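Local atomic coordinates of hypothetical dTDP-4-dehydrorhamnose 3,5-epimerase (Sulfolobus tokodaii, PDB entry 2B9U), a protein that probably catalyses the epimerization of dTDP-4-dehydro-6-deoxyglucose at C3' and C5', a step in the making of dTDP-L-rhamnose. Residues T47-R58 against F120-F131; G78-D86 against F94-L102. One frame throughout, in Å; residues are numbered along the deposited sequence.

Contact 1 of 2, residues T47-R58 against F120-F131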
loop_
_atom_site.group_PDB
_atom_site.type_symbol
_atom_site.label_atom_id
_atom_site.label_comp_id
_atom_site.label_asym_id
_atom_site.label_seq_id
_atom_site.Cartn_x
_atom_site.Cartn_y
_atom_site.Cartn_z
ATOM N N THR A 47 2.656 3.913 -6.030
ATOM C CA THR A 47 2.453 2.598 -5.407
ATOM C C THR A 47 1.892 1.628 -6.445
ATOM O O THR A 47 0.908 1.926 -7.140
ATOM C CB THR A 47 1.599 2.713 -4.120
ATOM O OG1 THR A 47 2.301 3.532 -3.185
ATOM C CG2 THR A 47 1.333 1.349 -3.456
ATOM N N ASN A 48 2.550 0.489 -6.592
ATOM C CA ASN A 48 2.070 -0.572 -7.480
ATOM C C ASN A 48 1.632 -1.801 -6.682
ATOM O O ASN A 48 1.986 -1.937 -5.509
ATOM C CB ASN A 48 3.164 -0.985 -8.472
ATOM C CG ASN A 48 3.481 0.098 -9.506
ATOM O OD1 ASN A 48 2.706 1.022 -9.712
ATOM N ND2 ASN A 48 4.611 -0.044 -10.178
ATOM N N MET A 49 0.888 -2.692 -7.341
ATOM C CA MET A 49 0.490 -3.972 -6.769
ATOM C C MET A 49 0.494 -5.066 -7.816
ATOM O O MET A 49 0.069 -4.863 -8.953
ATOM C CB MET A 49 -0.900 -3.889 -6.113
ATOM C CG MET A 49 -1.322 -5.185 -5.387
ATOM S SD MET A 49 -2.882 -5.068 -4.491
ATOM C CE MET A 49 -3.937 -6.079 -5.509
ATOM N N SER A 50 1.001 -6.233 -7.428
ATOM C CA SER A 50 0.915 -7.414 -8.279
ATOM C C SER A 50 0.353 -8.573 -7.500
ATOM O O SER A 50 0.546 -8.664 -6.279
ATOM C CB SER A 50 2.274 -7.789 -8.874
ATOM O OG SER A 50 3.198 -8.193 -7.880
ATOM N N PHE A 51 -0.358 -9.448 -8.208
ATOM C CA PHE A 51 -0.712 -10.745 -7.685
ATOM C C PHE A 51 0.040 -11.792 -8.509
ATOM O O PHE A 51 0.008 -11.770 -9.732
ATOM C CB PHE A 51 -2.218 -10.980 -7.759
ATOM C CG PHE A 51 -2.606 -12.417 -7.549
ATOM C CD1 PHE A 51 -2.452 -13.018 -6.286
ATOM C CD2 PHE A 51 -3.096 -13.180 -8.602
ATOM C CE1 PHE A 51 -2.791 -14.357 -6.087
ATOM C CE2 PHE A 51 -3.438 -14.510 -8.405
ATOM C CZ PHE A 51 -3.287 -15.100 -7.142
ATOM N N SER A 52 0.734 -12.693 -7.828
ATOM C CA SER A 52 1.574 -13.662 -8.488
ATOM C C SER A 52 1.207 -15.049 -7.994
ATOM O O SER A 52 1.193 -15.300 -6.794
ATOM C CB SER A 52 3.057 -13.355 -8.220
ATOM O OG SER A 52 3.354 -11.998 -8.564
ATOM N N ARG A 53 0.908 -15.942 -8.929
ATOM C CA ARG A 53 0.645 -17.345 -8.620
ATOM C C ARG A 53 1.943 -17.992 -8.202
ATOM O O ARG A 53 3.006 -17.535 -8.600
ATOM C CB ARG A 53 0.053 -18.051 -9.845
ATOM C CG ARG A 53 -1.352 -17.573 -10.159
ATOM C CD ARG A 53 -1.828 -17.976 -11.533
ATOM N NE ARG A 53 -3.185 -17.472 -11.766
ATOM C CZ ARG A 53 -3.957 -17.801 -12.799
ATOM N NH1 ARG A 53 -3.534 -18.661 -13.722
ATOM N NH2 ARG A 53 -5.170 -17.272 -12.902
ATOM N N LYS A 54 1.859 -19.049 -7.401
ATOM C CA LYS A 54 3.045 -19.775 -6.939
ATOM C C LYS A 54 3.993 -20.153 -8.078
ATOM O O LYS A 54 3.572 -20.676 -9.118
ATOM C CB LYS A 54 2.630 -21.020 -6.157
ATOM C CG LYS A 54 3.766 -21.906 -5.655
ATOM C CD LYS A 54 3.240 -23.048 -4.774
ATOM C CE LYS A 54 4.349 -24.058 -4.448
ATOM N NZ LYS A 54 3.867 -25.249 -3.660
ATOM N N GLY A 55 5.278 -19.870 -7.866
ATOM C CA GLY A 55 6.314 -20.198 -8.830
ATOM C C GLY A 55 6.642 -19.075 -9.790
ATOM O O GLY A 55 7.649 -19.143 -10.515
ATOM N N VAL A 56 5.792 -18.051 -9.812
ATOM C CA VAL A 56 6.011 -16.900 -10.685
ATOM C C VAL A 56 7.328 -16.227 -10.305
ATOM O O VAL A 56 7.629 -16.087 -9.121
ATOM C CB VAL A 56 4.804 -15.900 -10.637
ATOM C CG1 VAL A 56 5.202 -14.509 -11.110
ATOM C CG2 VAL A 56 3.641 -16.449 -11.460
ATOM N N VAL A 57 8.109 -15.849 -11.316
ATOM C CA VAL A 57 9.273 -14.998 -11.135
ATOM C C VAL A 57 9.033 -13.692 -11.876
ATOM O O VAL A 57 8.598 -13.708 -13.031
ATOM C CB VAL A 57 10.551 -15.676 -11.692
ATOM C CG1 VAL A 57 11.743 -14.715 -11.636
ATOM C CG2 VAL A 57 10.850 -16.975 -10.946
ATOM N N ARG A 58 9.279 -12.568 -11.197
ATOM C CA ARG A 58 9.256 -11.251 -11.804
ATOM C C ARG A 58 10.600 -10.609 -11.487
ATOM O O ARG A 58 11.002 -10.593 -10.327
ATOM C CB ARG A 58 8.138 -10.383 -11.215
ATOM C CG ARG A 58 6.731 -10.893 -11.485
ATOM C CD ARG A 58 5.684 -10.035 -10.780
ATOM N NE ARG A 58 4.370 -10.665 -10.787
ATOM C CZ ARG A 58 3.384 -10.369 -11.635
ATOM N NH1 ARG A 58 3.553 -9.438 -12.564
ATOM N NH2 ARG A 58 2.223 -10.998 -11.539
ATOM N N PHE A 120 11.625 -11.220 -7.495
ATOM C CA PHE A 120 11.204 -12.198 -6.501
ATOM C C PHE A 120 10.607 -13.417 -7.172
ATOM O O PHE A 120 10.161 -13.339 -8.318
ATOM C CB PHE A 120 10.192 -11.609 -5.498
ATOM C CG PHE A 120 8.884 -11.171 -6.119
ATOM C CD1 PHE A 120 7.818 -12.065 -6.255
ATOM C CD2 PHE A 120 8.707 -9.859 -6.536
ATOM C CE1 PHE A 120 6.614 -11.660 -6.799
ATOM C CE2 PHE A 120 7.491 -9.446 -7.092
ATOM C CZ PHE A 120 6.450 -10.336 -7.224
ATOM N N GLN A 121 10.608 -14.532 -6.448
ATOM C CA GLN A 121 9.738 -15.649 -6.766
ATOM C C GLN A 121 8.621 -15.788 -5.726
ATOM O O GLN A 121 8.867 -15.732 -4.510
ATOM C CB GLN A 121 10.511 -16.961 -6.904
ATOM C CG GLN A 121 9.616 -18.122 -7.360
ATOM C CD GLN A 121 10.388 -19.371 -7.703
ATOM O OE1 GLN A 121 11.249 -19.820 -6.943
ATOM N NE2 GLN A 121 10.071 -19.952 -8.844
ATOM N N ALA A 122 7.390 -15.942 -6.212
ATOM C CA ALA A 122 6.264 -16.239 -5.328
ATOM C C ALA A 122 6.383 -17.684 -4.823
ATOM O O ALA A 122 6.457 -18.629 -5.620
ATOM C CB ALA A 122 4.932 -15.990 -6.044
ATOM N N LEU A 123 6.444 -17.835 -3.495
ATOM C CA LEU A 123 6.576 -19.131 -2.844
ATOM C C LEU A 123 5.193 -19.764 -2.653
ATOM O O LEU A 123 5.035 -20.983 -2.591
ATOM C CB LEU A 123 7.337 -18.980 -1.501
ATOM C CG LEU A 123 8.738 -18.356 -1.596
ATOM C CD1 LEU A 123 9.405 -18.247 -0.243
ATOM C CD2 LEU A 123 9.671 -19.109 -2.564
ATOM N N GLU A 124 4.205 -18.886 -2.566
ATOM C CA GLU A 124 2.795 -19.192 -2.509
ATOM C C GLU A 124 2.200 -18.152 -3.442
ATOM O O GLU A 124 2.899 -17.211 -3.854
ATOM C CB GLU A 124 2.238 -18.905 -1.099
ATOM C CG GLU A 124 2.639 -19.847 0.009
ATOM C CD GLU A 124 2.064 -19.435 1.374
ATOM O OE1 GLU A 124 1.055 -18.677 1.443
ATOM O OE2 GLU A 124 2.639 -19.872 2.398
ATOM N N ASP A 125 0.913 -18.289 -3.735
ATOM C CA ASP A 125 0.125 -17.223 -4.363
ATOM C C ASP A 125 0.279 -16.007 -3.475
ATOM O O ASP A 125 -0.011 -16.092 -2.277
ATOM C CB ASP A 125 -1.359 -17.605 -4.430
ATOM C CG ASP A 125 -1.690 -18.538 -5.591
ATOM O OD1 ASP A 125 -0.770 -19.076 -6.241
ATOM O OD2 ASP A 125 -2.902 -18.727 -5.850
ATOM N N SER A 126 0.755 -14.899 -4.048
ATOM C CA SER A 126 1.164 -13.718 -3.271
ATOM C C SER A 126 0.724 -12.369 -3.841
ATOM O O SER A 126 0.763 -12.148 -5.060
ATOM C CB SER A 126 2.691 -13.657 -3.141
ATOM O OG SER A 126 3.194 -14.779 -2.464
ATOM N N ILE A 127 0.347 -11.480 -2.931
ATOM C CA ILE A 127 0.142 -10.069 -3.229
ATOM C C ILE A 127 1.337 -9.283 -2.738
ATOM O O ILE A 127 1.671 -9.278 -1.528
ATOM C CB ILE A 127 -1.142 -9.511 -2.572
ATOM C CG1 ILE A 127 -2.380 -10.235 -3.117
ATOM C CG2 ILE A 127 -1.269 -8.004 -2.816
ATOM C CD1 ILE A 127 -3.567 -10.174 -2.184
ATOM N N VAL A 128 1.968 -8.610 -3.686
ATOM C CA VAL A 128 3.095 -7.756 -3.405
ATOM C C VAL A 128 2.670 -6.316 -3.668
ATOM O O VAL A 128 2.016 -6.024 -4.683
ATOM C CB VAL A 128 4.325 -8.187 -4.270
ATOM C CG1 VAL A 128 5.518 -7.264 -4.093
ATOM C CG2 VAL A 128 4.710 -9.608 -3.926
ATOM N N ILE A 129 3.014 -5.445 -2.726
ATOM C CA ILE A 129 2.871 -3.995 -2.845
ATOM C C ILE A 129 4.256 -3.398 -3.008
ATOM O O ILE A 129 5.195 -3.749 -2.281
ATOM C CB ILE A 129 2.198 -3.372 -1.587
ATOM C CG1 ILE A 129 0.903 -4.113 -1.249
ATOM C CG2 ILE A 129 1.981 -1.847 -1.758
ATOM C CD1 ILE A 129 -0.353 -3.577 -1.840
ATOM N N TYR A 130 4.387 -2.498 -3.977
ATOM C CA TYR A 130 5.653 -1.796 -4.191
ATOM C C TYR A 130 5.461 -0.315 -3.870
ATOM O O TYR A 130 4.700 0.371 -4.569
ATOM C CB TYR A 130 6.103 -1.928 -5.658
ATOM C CG TYR A 130 5.960 -3.281 -6.346
ATOM C CD1 TYR A 130 4.705 -3.839 -6.615
ATOM C CD2 TYR A 130 7.090 -3.973 -6.792
ATOM C CE1 TYR A 130 4.585 -5.065 -7.289
ATOM C CE2 TYR A 130 6.983 -5.198 -7.470
ATOM C CZ TYR A 130 5.727 -5.737 -7.707
ATOM O OH TYR A 130 5.616 -6.936 -8.377
ATOM N N PHE A 131 6.114 0.193 -2.829
ATOM C CA PHE A 131 6.104 1.632 -2.593
ATOM C C PHE A 131 7.314 2.203 -3.302
ATOM O O PHE A 131 8.457 1.829 -2.990
ATOM C CB PHE A 131 6.122 1.978 -1.108
ATOM C CG PHE A 131 5.019 1.338 -0.323
ATOM C CD1 PHE A 131 3.728 1.855 -0.363
ATOM C CD2 PHE A 131 5.274 0.222 0.471
ATOM C CE1 PHE A 131 2.700 1.256 0.379
ATOM C CE2 PHE A 131 4.260 -0.385 1.202
ATOM C CZ PHE A 131 2.971 0.139 1.159
HETATM O O HOH W 1 2.820 -10.556 -6.625
#
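Tyr130 lies along strand 47-52 with its ring edge against Asn48 O and the amide of Ser50, while Val128 CG1 rides 3.9 Å above one ring face. A chi1 of 65° lodges Ser50 OG between its own N and carbonyl carbon, where it hydrogen-bonds Tyr130 OH (2.8 Å). The Phe120 ring fills the hollow beyond, its edge toward Tyr130 OH and Ser52 OG, and Arg58 runs beside it, CD 3.6 Å from Phe120 CZ, before NE donates to Ser52 OG (2.8 Å). Ser50 CB lies over the centre of one face of the Arg58 guanidinium. On the reverse side of the sheet Met49, bent at chi3, wedges SD against Ile127 CG2 (3.7 Å) and Ile129 CD1; Phe26 of the second subunit packs on Met49. At the type II turn Arg53-Val56, the small knob of Ala122 CB fits under Arg53 O; NE2 of the extended Gln121 donates to Gly55 O (3.1 Å), and its OE1 accepts from Ile154 N. A leucine here would probably leave Gly55 O and the Ile154 amide without these mates. In this jelly roll, serine and tyrosine hydroxyls, backbone carbonyls and a water on Ser50 OG and Ser126 O bind the Ser50-Ser52-Tyr130 face together.

Contact 2 of 2, residues G78-D86 against F94-L102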
loop_
_atom_site.group_PDB
_atom_site.type_symbol
_atom_site.label_atom_id
_atom_site.label_comp_id
_atom_site.label_asym_id
_atom_site.label_seq_id
_atom_site.Cartn_x
_atom_site.Cartn_y
_atom_site.Cartn_z
ATOM N N GLY A 78 0.563 -14.087 1.217
ATOM C CA GLY A 78 1.507 -15.042 0.633
ATOM C C GLY A 78 2.931 -14.925 1.160
ATOM O O GLY A 78 3.172 -14.411 2.273
ATOM N N ARG A 79 3.868 -15.375 0.331
ATOM C CA ARG A 79 5.269 -15.563 0.700
ATOM C C ARG A 79 6.074 -15.371 -0.564
ATOM O O ARG A 79 5.797 -16.022 -1.585
ATOM C CB ARG A 79 5.532 -17.008 1.162
ATOM C CG ARG A 79 4.970 -17.449 2.496
ATOM C CD ARG A 79 5.365 -18.920 2.761
ATOM N NE ARG A 79 6.819 -19.120 2.893
ATOM C CZ ARG A 79 7.494 -20.216 2.526
ATOM N NH1 ARG A 79 6.881 -21.245 1.943
ATOM N NH2 ARG A 79 8.814 -20.265 2.716
ATOM N N ILE A 80 7.070 -14.489 -0.517
ATOM C CA ILE A 80 7.979 -14.347 -1.655
ATOM C C ILE A 80 9.443 -14.465 -1.205
ATOM O O ILE A 80 9.762 -14.182 -0.052
ATOM C CB ILE A 80 7.768 -13.003 -2.425
ATOM C CG1 ILE A 80 8.302 -11.808 -1.606
ATOM C CG2 ILE A 80 6.305 -12.837 -2.831
ATOM C CD1 ILE A 80 8.402 -10.492 -2.403
ATOM N N LEU A 81 10.314 -14.898 -2.111
ATOM C CA LEU A 81 11.744 -14.761 -1.897
ATOM C C LEU A 81 12.136 -13.542 -2.700
ATOM O O LEU A 81 12.147 -13.580 -3.916
ATOM C CB LEU A 81 12.532 -15.990 -2.383
ATOM C CG LEU A 81 14.072 -15.883 -2.261
ATOM C CD1 LEU A 81 14.508 -15.701 -0.796
ATOM C CD2 LEU A 81 14.757 -17.100 -2.897
ATOM N N ASP A 82 12.446 -12.467 -1.998
ATOM C CA ASP A 82 12.738 -11.196 -2.607
ATOM C C ASP A 82 14.244 -10.982 -2.740
ATOM O O ASP A 82 15.004 -11.318 -1.829
ATOM C CB ASP A 82 12.145 -10.090 -1.755
ATOM C CG ASP A 82 11.950 -8.840 -2.528
ATOM O OD1 ASP A 82 11.230 -8.906 -3.542
ATOM O OD2 ASP A 82 12.538 -7.816 -2.146
ATOM N N VAL A 83 14.669 -10.440 -3.879
ATOM C CA VAL A 83 16.096 -10.294 -4.173
ATOM C C VAL A 83 16.403 -8.888 -4.699
ATOM O O VAL A 83 15.606 -8.311 -5.451
ATOM C CB VAL A 83 16.576 -11.345 -5.217
ATOM C CG1 VAL A 83 18.065 -11.229 -5.458
ATOM C CG2 VAL A 83 16.220 -12.760 -4.774
ATOM N N ALA A 84 17.545 -8.335 -4.276
ATOM C CA ALA A 84 18.077 -7.070 -4.795
ATOM C C ALA A 84 19.513 -7.296 -5.228
ATOM O O ALA A 84 20.299 -7.812 -4.449
ATOM C CB ALA A 84 18.041 -6.021 -3.723
ATOM N N VAL A 85 19.862 -6.875 -6.439
ATOM C CA VAL A 85 21.189 -7.127 -7.005
ATOM C C VAL A 85 21.890 -5.805 -7.309
ATOM O O VAL A 85 21.334 -4.973 -8.038
ATOM C CB VAL A 85 21.101 -7.975 -8.312
ATOM C CG1 VAL A 85 22.495 -8.238 -8.883
ATOM C CG2 VAL A 85 20.378 -9.308 -8.057
ATOM N N ASP A 86 23.084 -5.601 -6.741
ATOM C CA ASP A 86 23.871 -4.391 -7.035
ATOM C C ASP A 86 24.288 -4.400 -8.479
ATOM O O ASP A 86 25.074 -5.262 -8.892
ATOM C CB ASP A 86 25.112 -4.286 -6.142
ATOM C CG ASP A 86 25.781 -2.902 -6.199
ATOM O OD1 ASP A 86 25.496 -2.092 -7.105
ATOM O OD2 ASP A 86 26.600 -2.615 -5.305
ATOM N N PHE A 94 29.354 -4.771 -6.919
ATOM C CA PHE A 94 28.674 -5.037 -8.193
ATOM C C PHE A 94 28.510 -6.541 -8.419
ATOM O O PHE A 94 29.485 -7.305 -8.347
ATOM C CB PHE A 94 29.440 -4.405 -9.357
ATOM C CG PHE A 94 28.878 -4.727 -10.717
ATOM C CD1 PHE A 94 27.765 -4.050 -11.208
ATOM C CD2 PHE A 94 29.481 -5.682 -11.525
ATOM C CE1 PHE A 94 27.253 -4.332 -12.476
ATOM C CE2 PHE A 94 28.970 -5.975 -12.794
ATOM C CZ PHE A 94 27.854 -5.301 -13.270
ATOM N N GLY A 95 27.271 -6.958 -8.671
ATOM C CA GLY A 95 26.960 -8.364 -8.867
ATOM C C GLY A 95 26.602 -9.093 -7.587
ATOM O O GLY A 95 26.179 -10.236 -7.638
ATOM N N LYS A 96 26.778 -8.442 -6.438
ATOM C CA LYS A 96 26.368 -9.028 -5.156
ATOM C C LYS A 96 24.881 -8.769 -4.907
ATOM O O LYS A 96 24.285 -7.844 -5.481
ATOM C CB LYS A 96 27.207 -8.485 -3.991
ATOM C CG LYS A 96 28.719 -8.733 -4.114
ATOM C CD LYS A 96 29.117 -10.178 -3.810
ATOM C CE LYS A 96 30.624 -10.389 -4.006
ATOM N NZ LYS A 96 31.436 -9.256 -3.434
ATOM N N TYR A 97 24.282 -9.580 -4.046
ATOM C CA TYR A 97 22.836 -9.523 -3.880
ATOM C C TYR A 97 22.380 -9.818 -2.468
ATOM O O TYR A 97 23.071 -10.514 -1.705
ATOM C CB TYR A 97 22.141 -10.457 -4.885
ATOM C CG TYR A 97 22.502 -11.918 -4.725
ATOM C CD1 TYR A 97 21.883 -12.705 -3.757
ATOM C CD2 TYR A 97 23.462 -12.517 -5.547
ATOM C CE1 TYR A 97 22.217 -14.039 -3.598
ATOM C CE2 TYR A 97 23.799 -13.857 -5.392
ATOM C CZ TYR A 97 23.162 -14.612 -4.419
ATOM O OH TYR A 97 23.469 -15.941 -4.243
ATOM N N VAL A 98 21.212 -9.282 -2.127
ATOM C CA VAL A 98 20.548 -9.575 -0.865
ATOM C C VAL A 98 19.282 -10.389 -1.160
ATOM O O VAL A 98 18.548 -10.094 -2.111
ATOM C CB VAL A 98 20.215 -8.265 -0.063
ATOM C CG1 VAL A 98 19.364 -8.556 1.162
ATOM C CG2 VAL A 98 21.491 -7.547 0.352
ATOM N N LYS A 99 19.069 -11.428 -0.356
ATOM C CA LYS A 99 17.859 -12.251 -0.392
ATOM C C LYS A 99 17.144 -12.089 0.936
ATOM O O LYS A 99 17.786 -11.978 1.991
ATOM C CB LYS A 99 18.209 -13.732 -0.591
ATOM C CG LYS A 99 18.779 -14.076 -1.939
ATOM C CD LYS A 99 18.781 -15.576 -2.129
ATOM C CE LYS A 99 19.342 -15.982 -3.462
ATOM N NZ LYS A 99 19.356 -17.478 -3.608
ATOM N N ALA A 100 15.817 -12.038 0.880
ATOM C CA ALA A 100 14.971 -11.960 2.068
ATOM C C ALA A 100 13.582 -12.508 1.752
ATOM O O ALA A 100 12.996 -12.170 0.708
ATOM C CB ALA A 100 14.858 -10.514 2.576
ATOM N N GLU A 101 13.079 -13.358 2.648
ATOM C CA GLU A 101 11.700 -13.815 2.602
ATOM C C GLU A 101 10.775 -12.794 3.234
ATOM O O GLU A 101 10.868 -12.485 4.434
ATOM C CB GLU A 101 11.508 -15.183 3.272
ATOM C CG GLU A 101 10.157 -15.817 2.872
ATOM C CD GLU A 101 9.950 -17.214 3.424
ATOM O OE1 GLU A 101 10.941 -17.976 3.583
ATOM O OE2 GLU A 101 8.780 -17.553 3.695
ATOM N N LEU A 102 9.894 -12.252 2.401
ATOM C CA LEU A 102 8.850 -11.346 2.866
ATOM C C LEU A 102 7.552 -12.092 2.701
ATOM O O LEU A 102 7.343 -12.771 1.705
ATOM C CB LEU A 102 8.866 -10.034 2.052
ATOM C CG LEU A 102 10.231 -9.344 1.932
ATOM C CD1 LEU A 102 10.180 -8.166 0.965
ATOM C CD2 LEU A 102 10.785 -8.876 3.321
#
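Arg79 and Glu101 meet at one end of the hairpin, guanidinium and carboxylate planes 47° apart. The arginine grips side-on, NE (2.6 Å) and NH2 (2.9 Å) both reaching Glu101 OE2 from one face of the carboxylate, though OE2 lies in the guanidinium plane; the bend at chi3 (64°) swings the group round to it. Asn103 ND2 is a further donor to OE2. Next along this face, Leu81 CD1 rests on Lys99 CB, and Val83 and Lys99 lie side by side, Val83 CG2 4.0 Å from Lys99 CG, pointing the same way. Tyr97 offers its CB rather than its ring, lying 3.8 Å from Val85 CG2 in an oblique crossing. On the opposite face Ile80 CG1 slants across Leu102 CB (4.1 Å), and Leu102 CD1 leans on Asp82 CB (3.9 Å); Leu110 and Ile73 pack on both Leu102 and Asp82. Where the ladder runs out, Gly95 N bonds to Asp86 O (2.8 Å), and the Asp86 carboxylate turns to Thr93, Ser91 and Arg88. This antiparallel hairpin is thus two-sided: one face mixes the salt bridge with Leu81, Val83 and Val85 beside the stems of Lys99 and Tyr97; the other is mostly apolar apart from buried Asp82, whose OD1 is hydrogen-bonded to His118.

The centres of the two contacts lie 13 Å apart, and one sheet serves both. Strand 79-86 of contact 2 sits between 97-103, outermost within this chain, and 116-122, which carries the start of segment 120-131; strand 57-63 follows. Probable backbone hydrogen bonds join them directly, Leu123 N to Arg79 O (2.7 Å) and Gln121 O to Leu81 N (2.9 Å). Along the chain, 47-58 comes first, then the local hairpin 78-86/94-102, then 120-131. Contact 1 also reaches the other sheet, through 44-52 and 126-133; residues 47-51 also pair with a strand of the second subunit, continuing this sheet across the dimer interface. Contact 2 touches no other chain, so the pair links that interface to an outer edge of the jelly roll.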